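Local coordinates for protein interacting with HSP90 1 (Saccharomyces cerevisiae, PDB 4CGU), which takes part in pre-rRNA processing and is required for the interaction of NOP58 with snoRNA, the piece described here being its C-terminal CS domain, at residues E80-F88 and N125-I136; Y93-A103 and K150-I158. All coordinates share one frame; numbering follows the deposited sequence.

Interaction 1: residues E80-F88 and N125-I136; sequences EYEVKMKRF and NGKLSIPLPRDI
R87 and D135 come at each other from opposite directions and close one end of this contact with a salt bridge. D135 OD2 approaches the rim of the guanidinium close to its plane, although the two planes are turned 46° apart. One arm of the bridge is a weak hydrogen bond, R87 NH1 to D135 OD1 at 3.1 Å; the other, R87 NH2 to D135 OD2, is modelled so short that its exact length is doubtful. The arginine chain bends at both chi2 and chi3, which folds the guanidinium back over I136: CD1 of I136 lies 3.6 Å above the plane of the R87 group, over its centre. P133 CB lies 3.7 Å from R87 NH1.

The middle is apolar. The selenomethionine M85, a label rather than the natural methionine, runs alongside I130, pointing the other way, and brings its CE tip to tip with P133 CD at 4.0 Å. V83 also meets I130 tip to tip, CG1 to CD1 at 4.0 Å; CG1 stands anti to the backbone N (chi1 -174°), while CG2 is turned to both I130 CD1 and L128 CD2. Further along, L128 CD2 packs obliquely against Y81, 3.7 Å from its CB.

At the far end the Y81 hydroxyl takes a weak bond from N125 ND2, but its stronger partner is D109. N125 is itself steadied by OD1, which accepts from the backbone N of L128 at 3.1 Å in an Asx motif.

No backbone bonds join the two segments. Strands 81-87 and 129-131 run roughly parallel, 21° apart, with axes 10.0 Å from each other, and meet almost wholly through side chains: the face-to-face packing of two sheets in a beta sandwich, as expected of an HSP20-like CS domain.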
loop_
_atom_site.group_PDB
_atom_site.type_symbol
_atom_site.label_atom_id
_atom_site.label_comp_id
_atom_site.label_asym_id
_atom_site.label_seq_id
_atom_site.Cartn_x
_atom_site.Cartn_y
_atom_site.Cartn_z
ATOM N N GLU B 80 26.911 11.173 1.800
ATOM C CA GLU B 80 27.438 10.194 2.731
ATOM C C GLU B 80 26.334 9.822 3.708
ATOM O O GLU B 80 26.147 10.489 4.728
ATOM C CB GLU B 80 28.637 10.777 3.482
ATOM C CG GLU B 80 29.290 9.819 4.462
ATOM C CD GLU B 80 30.501 10.420 5.135
ATOM O OE1 GLU B 80 30.894 11.543 4.755
ATOM O OE2 GLU B 80 31.062 9.770 6.040
ATOM N N TYR B 81 25.592 8.765 3.390
ATOM C CA TYR B 81 24.468 8.351 4.226
ATOM C C TYR B 81 24.891 7.467 5.387
ATOM O O TYR B 81 25.737 6.590 5.240
ATOM C CB TYR B 81 23.406 7.621 3.402
ATOM C CG TYR B 81 22.837 8.429 2.256
ATOM C CD1 TYR B 81 22.088 9.577 2.490
ATOM C CD2 TYR B 81 23.042 8.039 0.937
ATOM C CE1 TYR B 81 21.559 10.314 1.439
ATOM C CE2 TYR B 81 22.520 8.774 -0.117
ATOM C CZ TYR B 81 21.780 9.907 0.138
ATOM O OH TYR B 81 21.265 10.631 -0.915
ATOM N N GLU B 82 24.284 7.710 6.542
ATOM C CA GLU B 82 24.437 6.845 7.697
ATOM C C GLU B 82 23.057 6.489 8.223
ATOM O O GLU B 82 22.171 7.345 8.315
ATOM C CB GLU B 82 25.287 7.512 8.776
ATOM C CG GLU B 82 26.757 7.604 8.391
ATOM C CD GLU B 82 27.615 8.208 9.479
ATOM O OE1 GLU B 82 27.087 8.468 10.578
ATOM O OE2 GLU B 82 28.820 8.421 9.233
ATOM N N VAL B 83 22.883 5.214 8.551
ATOM C CA VAL B 83 21.587 4.681 8.923
ATOM C C VAL B 83 21.550 4.251 10.384
ATOM O O VAL B 83 22.491 3.631 10.892
ATOM C CB VAL B 83 21.236 3.469 8.042
ATOM C CG1 VAL B 83 19.819 2.992 8.327
ATOM C CG2 VAL B 83 21.408 3.819 6.570
ATOM N N LYS B 84 20.463 4.599 11.062
ATOM C CA LYS B 84 20.194 4.087 12.397
ATOM C C LYS B 84 18.831 3.423 12.382
ATOM O O LYS B 84 17.950 3.824 11.630
ATOM C CB LYS B 84 20.190 5.213 13.428
ATOM C CG LYS B 84 21.521 5.920 13.598
ATOM C CD LYS B 84 21.405 7.015 14.639
ATOM C CE LYS B 84 22.739 7.694 14.894
ATOM N NZ LYS B 84 22.599 8.807 15.872
HETATM N N MSE B 85 18.655 2.409 13.212
HETATM C CA MSE B 85 17.373 1.744 13.319
HETATM C C MSE B 85 17.025 1.580 14.786
HETATM O O MSE B 85 17.907 1.386 15.622
HETATM C CB MSE B 85 17.412 0.399 12.585
HETATM C CG MSE B 85 17.579 0.562 11.071
HETATM SE SE MSE B 85 17.887 -1.077 10.062
HETATM C CE MSE B 85 16.093 -1.778 10.067
ATOM N N LYS B 86 15.742 1.694 15.103
ATOM C CA LYS B 86 15.279 1.569 16.477
ATOM C C LYS B 86 13.935 0.855 16.503
ATOM O O LYS B 86 13.055 1.161 15.702
ATOM C CB LYS B 86 15.150 2.948 17.121
ATOM C CG LYS B 86 14.682 2.917 18.568
ATOM C CD LYS B 86 14.602 4.319 19.147
ATOM C CE LYS B 86 13.993 4.322 20.545
ATOM N NZ LYS B 86 13.679 5.711 21.018
ATOM N N ARG B 87 13.786 -0.096 17.423
ATOM C CA ARG B 87 12.560 -0.876 17.539
ATOM C C ARG B 87 11.643 -0.319 18.618
ATOM O O ARG B 87 12.097 0.323 19.560
ATOM C CB ARG B 87 12.874 -2.350 17.823
ATOM C CG ARG B 87 13.486 -3.088 16.645
ATOM C CD ARG B 87 12.473 -3.320 15.539
ATOM N NE ARG B 87 11.548 -4.403 15.865
ATOM C CZ ARG B 87 11.755 -5.684 15.572
ATOM N NH1 ARG B 87 12.860 -6.058 14.937
ATOM N NH2 ARG B 87 10.852 -6.594 15.918
ATOM N N PHE B 88 10.349 -0.572 18.472
ATOM C CA PHE B 88 9.351 -0.038 19.389
ATOM C C PHE B 88 8.361 -1.124 19.788
ATOM O O PHE B 88 8.060 -2.022 19.002
ATOM C CB PHE B 88 8.592 1.124 18.740
ATOM C CG PHE B 88 9.422 2.363 18.535
ATOM C CD1 PHE B 88 10.202 2.513 17.398
ATOM C CD2 PHE B 88 9.407 3.384 19.471
ATOM C CE1 PHE B 88 10.958 3.650 17.208
ATOM C CE2 PHE B 88 10.160 4.525 19.282
ATOM C CZ PHE B 88 10.940 4.658 18.151
ATOM N N ASN B 125 17.445 4.847 -2.711
ATOM C CA ASN B 125 17.862 5.298 -4.034
ATOM C C ASN B 125 18.896 4.352 -4.623
ATOM O O ASN B 125 19.018 3.212 -4.178
ATOM C CB ASN B 125 18.356 6.754 -4.031
ATOM C CG ASN B 125 19.447 7.020 -2.999
ATOM O OD1 ASN B 125 20.254 6.148 -2.673
ATOM N ND2 ASN B 125 19.477 8.250 -2.490
ATOM N N GLY B 126 19.631 4.821 -5.626
ATOM C CA GLY B 126 20.631 4.000 -6.285
ATOM C C GLY B 126 21.676 3.469 -5.324
ATOM O O GLY B 126 22.109 2.321 -5.426
ATOM N N LYS B 127 22.068 4.311 -4.376
ATOM C CA LYS B 127 23.082 3.947 -3.398
ATOM C C LYS B 127 22.547 3.027 -2.304
ATOM O O LYS B 127 23.185 2.037 -1.950
ATOM C CB LYS B 127 23.670 5.209 -2.757
ATOM N N LEU B 128 21.363 3.345 -1.789
ATOM C CA LEU B 128 20.958 2.842 -0.479
ATOM C C LEU B 128 19.732 1.924 -0.453
ATOM O O LEU B 128 18.728 2.185 -1.113
ATOM C CB LEU B 128 20.748 4.032 0.461
ATOM C CG LEU B 128 20.670 3.778 1.964
ATOM C CD1 LEU B 128 21.777 2.850 2.417
ATOM C CD2 LEU B 128 20.774 5.101 2.691
ATOM N N SER B 129 19.831 0.849 0.323
ATOM C CA SER B 129 18.714 -0.067 0.524
ATOM C C SER B 129 18.686 -0.564 1.966
ATOM O O SER B 129 19.723 -0.902 2.536
ATOM C CB SER B 129 18.809 -1.256 -0.430
ATOM O OG SER B 129 19.848 -2.137 -0.038
ATOM N N ILE B 130 17.493 -0.606 2.546
ATOM C CA ILE B 130 17.313 -1.067 3.911
ATOM C C ILE B 130 16.486 -2.338 3.901
ATOM O O ILE B 130 15.261 -2.287 3.736
ATOM C CB ILE B 130 16.539 -0.040 4.757
ATOM C CG1 ILE B 130 16.944 1.387 4.391
ATOM C CG2 ILE B 130 16.731 -0.317 6.252
ATOM C CD1 ILE B 130 18.309 1.774 4.883
ATOM N N PRO B 131 17.145 -3.491 4.052
ATOM C CA PRO B 131 16.365 -4.707 4.276
ATOM C C PRO B 131 15.616 -4.539 5.586
ATOM O O PRO B 131 16.160 -3.947 6.512
ATOM C CB PRO B 131 17.439 -5.790 4.415
ATOM C CG PRO B 131 18.625 -5.244 3.696
ATOM C CD PRO B 131 18.586 -3.761 3.933
ATOM N N LEU B 132 14.382 -5.020 5.658
ATOM C CA LEU B 132 13.590 -4.848 6.867
ATOM C C LEU B 132 13.665 -6.111 7.711
ATOM O O LEU B 132 13.754 -7.209 7.165
ATOM C CB LEU B 132 12.140 -4.520 6.512
ATOM C CG LEU B 132 11.937 -3.285 5.626
ATOM C CD1 LEU B 132 10.456 -3.009 5.448
ATOM C CD2 LEU B 132 12.643 -2.066 6.206
ATOM N N PRO B 133 13.638 -5.959 9.046
ATOM C CA PRO B 133 13.690 -7.105 9.959
ATOM C C PRO B 133 12.597 -8.104 9.599
ATOM O O PRO B 133 11.491 -7.693 9.253
ATOM C CB PRO B 133 13.401 -6.479 11.324
ATOM C CG PRO B 133 13.780 -5.050 11.174
ATOM C CD PRO B 133 13.441 -4.690 9.765
ATOM N N ARG B 134 12.910 -9.392 9.670
ATOM C CA ARG B 134 12.004 -10.424 9.185
ATOM C C ARG B 134 10.860 -10.710 10.150
ATOM O O ARG B 134 9.876 -11.348 9.779
ATOM C CB ARG B 134 12.776 -11.711 8.887
ATOM C CG ARG B 134 13.532 -12.257 10.082
ATOM C CD ARG B 134 14.381 -13.445 9.693
ATOM N NE ARG B 134 15.179 -13.161 8.506
ATOM C CZ ARG B 134 16.203 -13.903 8.101
ATOM N NH1 ARG B 134 16.561 -14.973 8.798
ATOM N NH2 ARG B 134 16.872 -13.573 7.006
ATOM N N ASP B 135 10.984 -10.233 11.384
ATOM C CA ASP B 135 9.978 -10.506 12.408
ATOM C C ASP B 135 8.892 -9.435 12.478
ATOM O O ASP B 135 8.160 -9.354 13.462
ATOM C CB ASP B 135 10.637 -10.647 13.784
ATOM C CG ASP B 135 11.182 -9.330 14.310
ATOM O OD1 ASP B 135 11.844 -8.604 13.541
ATOM O OD2 ASP B 135 10.942 -9.018 15.495
ATOM N N ILE B 136 8.791 -8.613 11.438
ATOM C CA ILE B 136 7.823 -7.521 11.412
ATOM C C ILE B 136 6.833 -7.667 10.260
ATOM O O ILE B 136 7.231 -7.921 9.126
ATOM C CB ILE B 136 8.537 -6.157 11.295
ATOM C CG1 ILE B 136 9.067 -5.712 12.655
ATOM C CG2 ILE B 136 7.610 -5.094 10.742
ATOM C CD1 ILE B 136 9.871 -4.436 12.589
#

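Interaction 2: residues Y93-A103 and K150-I158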
loop_
_atom_site.group_PDB
_atom_site.type_symbol
_atom_site.label_atom_id
_atom_site.label_comp_id
_atom_site.label_asym_id
_atom_site.label_seq_id
_atom_site.Cartn_x
_atom_site.Cartn_y
_atom_site.Cartn_z
ATOM N N TYR B 93 3.774 1.776 15.091
ATOM C CA TYR B 93 4.846 1.231 14.268
ATOM C C TYR B 93 5.756 0.373 15.138
ATOM O O TYR B 93 5.750 0.501 16.359
ATOM C CB TYR B 93 5.642 2.365 13.620
ATOM C CG TYR B 93 5.911 3.519 14.560
ATOM C CD1 TYR B 93 6.962 3.471 15.466
ATOM C CD2 TYR B 93 5.102 4.650 14.555
ATOM C CE1 TYR B 93 7.206 4.520 16.333
ATOM C CE2 TYR B 93 5.344 5.705 15.417
ATOM C CZ TYR B 93 6.400 5.632 16.302
ATOM O OH TYR B 93 6.653 6.672 17.166
ATOM N N LYS B 94 6.522 -0.508 14.505
ATOM C CA LYS B 94 7.448 -1.379 15.218
ATOM C C LYS B 94 8.879 -0.896 15.047
ATOM O O LYS B 94 9.745 -1.163 15.885
ATOM C CB LYS B 94 7.355 -2.807 14.683
ATOM C CG LYS B 94 5.975 -3.437 14.781
ATOM C CD LYS B 94 5.519 -3.523 16.220
ATOM C CE LYS B 94 4.152 -4.190 16.328
ATOM N NZ LYS B 94 3.658 -4.202 17.738
ATOM N N LEU B 95 9.128 -0.189 13.952
ATOM C CA LEU B 95 10.488 0.141 13.558
ATOM C C LEU B 95 10.586 1.576 13.071
ATOM O O LEU B 95 9.735 2.043 12.305
ATOM C CB LEU B 95 10.941 -0.807 12.444
ATOM C CG LEU B 95 12.303 -0.530 11.813
ATOM C CD1 LEU B 95 13.440 -0.849 12.787
ATOM C CD2 LEU B 95 12.454 -1.304 10.512
ATOM N N ARG B 96 11.627 2.273 13.520
ATOM C CA ARG B 96 11.992 3.558 12.942
ATOM C C ARG B 96 13.390 3.501 12.333
ATOM O O ARG B 96 14.331 3.028 12.965
ATOM C CB ARG B 96 11.942 4.675 13.981
ATOM C CG ARG B 96 12.362 6.025 13.416
ATOM C CD ARG B 96 12.581 7.053 14.505
ATOM N NE ARG B 96 13.807 6.806 15.261
ATOM C CZ ARG B 96 14.047 7.316 16.465
ATOM N NH1 ARG B 96 13.139 8.089 17.048
ATOM N NH2 ARG B 96 15.187 7.049 17.091
ATOM N N ILE B 97 13.515 3.988 11.103
ATOM C CA ILE B 97 14.797 4.082 10.419
ATOM C C ILE B 97 15.133 5.549 10.202
ATOM O O ILE B 97 14.312 6.301 9.688
ATOM C CB ILE B 97 14.733 3.398 9.046
ATOM C CG1 ILE B 97 14.141 1.994 9.188
ATOM C CG2 ILE B 97 16.113 3.363 8.391
ATOM C CD1 ILE B 97 13.767 1.364 7.875
ATOM N N LEU B 98 16.333 5.952 10.611
ATOM C CA LEU B 98 16.854 7.284 10.335
ATOM C C LEU B 98 17.949 7.203 9.291
ATOM O O LEU B 98 18.940 6.493 9.470
ATOM C CB LEU B 98 17.441 7.917 11.599
ATOM C CG LEU B 98 16.536 8.065 12.817
ATOM C CD1 LEU B 98 17.195 8.936 13.878
ATOM C CD2 LEU B 98 15.208 8.648 12.402
ATOM N N ILE B 99 17.774 7.928 8.195
ATOM C CA ILE B 99 18.817 8.016 7.189
ATOM C C ILE B 99 19.312 9.449 7.144
ATOM O O ILE B 99 18.548 10.368 6.862
ATOM C CB ILE B 99 18.315 7.606 5.802
ATOM C CG1 ILE B 99 17.731 6.190 5.848
ATOM C CG2 ILE B 99 19.446 7.718 4.777
ATOM C CD1 ILE B 99 17.444 5.615 4.491
ATOM N N GLU B 100 20.594 9.635 7.431
ATOM C CA GLU B 100 21.160 10.966 7.571
ATOM C C GLU B 100 22.313 11.199 6.596
ATOM O O GLU B 100 23.222 10.380 6.495
ATOM C CB GLU B 100 21.639 11.150 9.010
ATOM C CG GLU B 100 22.155 12.524 9.326
ATOM C CD GLU B 100 22.460 12.712 10.802
ATOM O OE1 GLU B 100 22.000 11.882 11.617
ATOM O OE2 GLU B 100 23.165 13.686 11.143
ATOM N N ASN B 101 22.274 12.309 5.867
ATOM C CA ASN B 101 23.385 12.661 4.990
ATOM C C ASN B 101 24.408 13.496 5.756
ATOM O O ASN B 101 24.074 14.548 6.300
ATOM C CB ASN B 101 22.888 13.412 3.752
ATOM C CG ASN B 101 23.956 13.541 2.669
ATOM O OD1 ASN B 101 25.151 13.361 2.919
ATOM N ND2 ASN B 101 23.521 13.861 1.454
ATOM N N LYS B 102 25.650 13.021 5.791
ATOM C CA LYS B 102 26.710 13.670 6.565
ATOM C C LYS B 102 27.708 14.444 5.704
ATOM O O LYS B 102 28.620 15.079 6.230
ATOM C CB LYS B 102 27.478 12.627 7.384
ATOM C CG LYS B 102 26.614 11.784 8.298
ATOM C CD LYS B 102 26.325 12.496 9.602
ATOM C CE LYS B 102 25.873 11.507 10.668
ATOM N NZ LYS B 102 25.609 12.166 11.975
ATOM N N ALA B 103 27.551 14.377 4.386
ATOM C CA ALA B 103 28.485 15.038 3.482
ATOM C C ALA B 103 28.350 16.554 3.583
ATOM O O ALA B 103 27.249 17.090 3.463
ATOM C CB ALA B 103 28.261 14.572 2.053
ATOM N N LYS B 150 16.243 20.522 5.990
ATOM C CA LYS B 150 17.213 21.259 6.795
ATOM C C LYS B 150 18.178 20.317 7.505
ATOM O O LYS B 150 19.377 20.585 7.592
ATOM C CB LYS B 150 16.496 22.143 7.820
ATOM C CG LYS B 150 17.419 22.801 8.828
ATOM C CD LYS B 150 16.690 23.832 9.664
ATOM C CE LYS B 150 17.652 24.553 10.595
ATOM N NZ LYS B 150 16.987 25.650 11.354
ATOM N N GLU B 151 17.649 19.206 7.999
ATOM C CA GLU B 151 18.470 18.213 8.674
ATOM C C GLU B 151 19.041 17.195 7.703
ATOM O O GLU B 151 19.874 16.376 8.082
ATOM C CB GLU B 151 17.667 17.500 9.765
ATOM C CG GLU B 151 17.256 18.422 10.895
ATOM C CD GLU B 151 18.408 19.286 11.385
ATOM O OE1 GLU B 151 19.532 18.760 11.549
ATOM O OE2 GLU B 151 18.188 20.498 11.607
ATOM N N ARG B 152 18.595 17.273 6.452
ATOM C CA ARG B 152 18.891 16.258 5.447
ATOM C C ARG B 152 18.669 14.876 6.039
ATOM O O ARG B 152 19.551 14.016 6.005
ATOM C CB ARG B 152 20.312 16.414 4.898
ATOM C CG ARG B 152 20.497 17.657 4.029
ATOM C CD ARG B 152 21.901 17.729 3.460
ATOM N NE ARG B 152 22.899 17.675 4.521
ATOM C CZ ARG B 152 24.201 17.516 4.315
ATOM N NH1 ARG B 152 24.666 17.396 3.077
ATOM N NH2 ARG B 152 25.034 17.474 5.347
ATOM N N THR B 153 17.491 14.678 6.616
ATOM C CA THR B 153 17.215 13.426 7.299
ATOM C C THR B 153 15.901 12.820 6.824
ATOM O O THR B 153 14.895 13.519 6.692
ATOM C CB THR B 153 17.195 13.617 8.835
ATOM O OG1 THR B 153 18.473 14.095 9.275
ATOM C CG2 THR B 153 16.900 12.306 9.542
ATOM N N LEU B 154 15.941 11.527 6.520
ATOM C CA LEU B 154 14.748 10.730 6.273
ATOM C C LEU B 154 14.377 9.982 7.544
ATOM O O LEU B 154 15.232 9.344 8.163
ATOM C CB LEU B 154 14.997 9.704 5.166
ATOM C CG LEU B 154 14.893 10.081 3.693
ATOM C CD1 LEU B 154 15.080 8.830 2.834
ATOM C CD2 LEU B 154 13.573 10.767 3.374
ATOM N N TYR B 155 13.106 10.083 7.929
ATOM C CA TYR B 155 12.526 9.339 9.041
ATOM C C TYR B 155 11.522 8.352 8.470
ATOM O O TYR B 155 10.549 8.755 7.843
ATOM C CB TYR B 155 11.766 10.282 9.982
ATOM C CG TYR B 155 12.620 11.305 10.693
ATOM C CD1 TYR B 155 13.030 12.468 10.053
ATOM C CD2 TYR B 155 13.003 11.116 12.013
ATOM C CE1 TYR B 155 13.811 13.409 10.709
ATOM C CE2 TYR B 155 13.785 12.047 12.677
ATOM C CZ TYR B 155 14.185 13.191 12.022
ATOM O OH TYR B 155 14.957 14.116 12.685
ATOM N N ILE B 156 11.740 7.063 8.698
ATOM C CA ILE B 156 10.861 6.031 8.163
ATOM C C ILE B 156 10.217 5.209 9.279
ATOM O O ILE B 156 10.910 4.628 10.106
ATOM C CB ILE B 156 11.638 5.098 7.223
ATOM C CG1 ILE B 156 12.287 5.915 6.101
ATOM C CG2 ILE B 156 10.726 4.010 6.677
ATOM C CD1 ILE B 156 13.326 5.155 5.313
ATOM N N TYR B 157 8.889 5.170 9.300
ATOM C CA TYR B 157 8.164 4.444 10.338
ATOM C C TYR B 157 7.389 3.284 9.748
ATOM O O TYR B 157 6.584 3.466 8.833
ATOM C CB TYR B 157 7.216 5.379 11.089
ATOM C CG TYR B 157 7.936 6.471 11.845
ATOM C CD1 TYR B 157 8.312 7.652 11.212
ATOM C CD2 TYR B 157 8.257 6.316 13.191
ATOM C CE1 TYR B 157 8.976 8.656 11.904
ATOM C CE2 TYR B 157 8.924 7.309 13.886
ATOM C CZ TYR B 157 9.279 8.474 13.239
ATOM O OH TYR B 157 9.937 9.458 13.934
ATOM N N ILE B 158 7.647 2.087 10.268
ATOM C CA ILE B 158 7.012 0.877 9.761
ATOM C C ILE B 158 6.441 0.027 10.896
ATOM O O ILE B 158 7.120 -0.252 11.880
ATOM C CB ILE B 158 8.015 0.032 8.946
ATOM C CG1 ILE B 158 8.585 0.861 7.792
ATOM C CG2 ILE B 158 7.344 -1.225 8.419
ATOM C CD1 ILE B 158 9.655 0.155 6.995
ATOM O OXT ILE B 158 5.292 -0.408 10.862
#
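The edge of the Y157 ring points into the face of Y93, an edge-to-face pair with CD2 of Y157 3.5 Å above the Y93 plane, over its centre, and the planes at 58°. Over one face of Y157 runs the aliphatic part of R96, whose CG makes a CH-pi contact 4.1 Å from the Y157 ring centroid. The polar ends of Y93, R96 and Y157 hydrogen-bond to the backbone of another protein's chain, so in this complex the face carrying them is the one that meets the partner chain. Next along it, L98 CD2 presses on Y155 CD2, tight at 3.3 Å.

Strands 95-101 and 153-157 are central, antiparallel neighbours in the CS domain's four-stranded sheet. I97 with I156 and I99 with L154 are hydrogen-bonded pairs; their side chains turn to the face opposite the tyrosines, where I97 and I99 pack on I130. A classic bulge ends the ladder: K94 N and L95 N both donate to I158 O, at 2.7 and 2.9 Å.

At the other end the R152 guanidinium stacks on the N101 amide, the planes 16° apart, and grips A103 O in its own plane with two nitrogens, NH1 at 2.6 Å and NH2 at 2.9 Å from that oxygen. Its chain, with CG anti to the carbonyl carbon (chi1 -70°), bends at chi3 to reach there. A103 N donates to N101 OD1, an Asx turn. With an alanine in place of this arginine, A103 O would probably lose both of these donors and the N101 amide its stacked partner, setting the turn free to shift.

Interactions 1 and 2 lie with their centres about 9 Å apart and share the four-stranded sheet, in which strands 81-87 and 95-101 are neighbours. The segments alternate along the chain: 80-88, 93-103, 125-136, 150-158. Interaction 2 is made within the sheet, strand to strand; interaction 1 joins the outer strand 81-87 of that sheet to strand 129-131 of the three-stranded one. They touch at both ends of the 81-87/95-101 pairing, by probable hydrogen bonds F88 N to K94 O (2.7 Å) and E80 O to K102 N (2.8 Å). One contact thus builds the sheet, the other fastens its border to the second layer of the CS domain.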